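Local structure of protein (tenascin) (Gallus gallus, 1QR4) at residues S104-E108 against N109-V113. The protein probably modulates cell adhesion in the extracellular matrix, through a two-domain fibronectin type III segment that encompasses its heparin- and contactin-binding regions. Sequence-based numbering, arbitrary orientation.
Sequences SDITE and NSATV
Ser104 and Thr112 face each other as an antiparallel hydrogen-bonded pair where the chain doubles back between the first two strands of a fibronectin type III domain. Thr112 N gives a fairly straight bond to Ser104 O (2.9 Å, 159° at the hydrogen), whereas the return bond from Ser104 N to Thr112 O is weak and bent. On the same face of the sheet the hydroxyl of Ser104 lies over the base of the threonine side chain, OG 3.6 Å from Thr112 CB. Asp105, in the left-handed region (phi 48°), ends the ladder, and its side chain crosses that of Thr112 obliquely. Of its carboxylate, OD2 comes nearest the threonine, 3.6 Å from Thr112 OG1, which is packing and not a hydrogen bond. Ile106 goes to the other side, reaching back with CD1 to touch Ala111 CB at 3.8 Å, the apolar contact of the turn. Farther out, Thr107 points its side chain toward Ser110. With OG1 beside its own backbone N (chi1 -58°), the Thr107 hydroxyl bonds Ile106 O at 2.7 Å, from above the carbonyl plane; its OG1 and Ser110 OG stay 3.8 Å apart. Glu108 and Asn109 form the exposed end of the loop. The hairpin joins edge strand 101-104 to strand 111-115, whose other neighbour is 148-151, through backbone hydrogen bonds between Ala111 and Leu151 and between Val113 and Thr149. Ile106 and Ala111 both touch Leu180 of strand 171-181, so the loop and strand 111-115 pack on the four-stranded sheet of the beta sandwich.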
loop_
_atom_site.group_PDB
_atom_site.type_symbol
_atom_site.label_atom_id
_atom_site.label_comp_id
_atom_site.label_asym_id
_atom_site.label_seq_id
_atom_site.Cartn_x
_atom_site.Cartn_y
_atom_site.Cartn_z
ATOM N N SER A 104 20.952 -12.865 10.309
ATOM C CA SER A 104 21.913 -13.070 11.388
ATOM C C SER A 104 21.878 -14.531 11.837
ATOM O O SER A 104 21.037 -15.309 11.372
ATOM C CB SER A 104 21.594 -12.164 12.581
ATOM O OG SER A 104 20.459 -12.631 13.290
ATOM N N ASP A 105 22.812 -14.892 12.718
ATOM C CA ASP A 105 22.924 -16.237 13.268
ATOM C C ASP A 105 22.857 -17.264 12.156
ATOM O O ASP A 105 22.179 -18.296 12.283
ATOM C CB ASP A 105 21.808 -16.500 14.277
ATOM C CG ASP A 105 21.650 -15.379 15.294
ATOM O OD1 ASP A 105 22.284 -14.308 15.149
ATOM O OD2 ASP A 105 20.867 -15.569 16.249
ATOM N N ILE A 106 23.542 -16.969 11.054
ATOM C CA ILE A 106 23.553 -17.875 9.913
ATOM C C ILE A 106 24.250 -19.146 10.326
ATOM O O ILE A 106 25.018 -19.145 11.291
ATOM C CB ILE A 106 24.298 -17.293 8.709
ATOM C CG1 ILE A 106 23.875 -15.839 8.473
ATOM C CG2 ILE A 106 24.009 -18.135 7.467
ATOM C CD1 ILE A 106 22.394 -15.649 8.255
ATOM N N THR A 107 23.979 -20.228 9.605
ATOM C CA THR A 107 24.576 -21.519 9.908
ATOM C C THR A 107 24.484 -22.374 8.670
ATOM O O THR A 107 24.081 -21.906 7.610
ATOM C CB THR A 107 23.826 -22.217 11.078
ATOM O OG1 THR A 107 23.862 -21.369 12.231
ATOM C CG2 THR A 107 24.468 -23.552 11.456
ATOM N N GLU A 108 24.909 -23.619 8.805
ATOM C CA GLU A 108 24.865 -24.562 7.719
ATOM C C GLU A 108 23.400 -24.978 7.501
ATOM O O GLU A 108 23.022 -25.344 6.386
ATOM C CB GLU A 108 25.763 -25.777 8.048
ATOM C CG GLU A 108 27.157 -25.411 8.634
ATOM C CD GLU A 108 28.341 -26.110 7.941
ATOM O OE1 GLU A 108 28.315 -27.349 7.790
ATOM O OE2 GLU A 108 29.311 -25.418 7.561
ATOM N N ASN A 109 22.563 -24.809 8.533
ATOM C CA ASN A 109 21.145 -25.201 8.464
ATOM C C ASN A 109 20.062 -24.253 8.988
ATOM O O ASN A 109 18.870 -24.549 8.857
ATOM C CB ASN A 109 20.951 -26.562 9.139
ATOM C CG ASN A 109 21.416 -27.708 8.273
ATOM O OD1 ASN A 109 22.613 -27.966 8.148
ATOM N ND2 ASN A 109 20.469 -28.395 7.649
ATOM N N SER A 110 20.450 -23.118 9.558
ATOM C CA SER A 110 19.450 -22.199 10.090
ATOM C C SER A 110 19.871 -20.738 10.112
ATOM O O SER A 110 21.049 -20.420 10.298
ATOM C CB SER A 110 19.077 -22.616 11.504
ATOM O OG SER A 110 20.214 -22.545 12.346
ATOM N N ALA A 111 18.882 -19.851 9.996
ATOM C CA ALA A 111 19.136 -18.416 10.002
ATOM C C ALA A 111 18.008 -17.628 10.637
ATOM O O ALA A 111 16.833 -17.965 10.494
ATOM C CB ALA A 111 19.382 -17.913 8.590
ATOM N N THR A 112 18.384 -16.570 11.341
ATOM C CA THR A 112 17.425 -15.707 11.996
ATOM C C THR A 112 17.157 -14.492 11.113
ATOM O O THR A 112 18.001 -13.595 11.005
ATOM C CB THR A 112 17.944 -15.227 13.390
ATOM O OG1 THR A 112 18.006 -16.338 14.293
ATOM C CG2 THR A 112 17.028 -14.149 13.993
ATOM N N VAL A 113 16.006 -14.496 10.440
ATOM C CA VAL A 113 15.608 -13.370 9.603
ATOM C C VAL A 113 14.814 -12.415 10.485
ATOM O O VAL A 113 13.999 -12.839 11.301
ATOM C CB VAL A 113 14.789 -13.826 8.375
ATOM C CG1 VAL A 113 13.687 -14.766 8.784
ATOM C CG2 VAL A 113 14.238 -12.622 7.644
#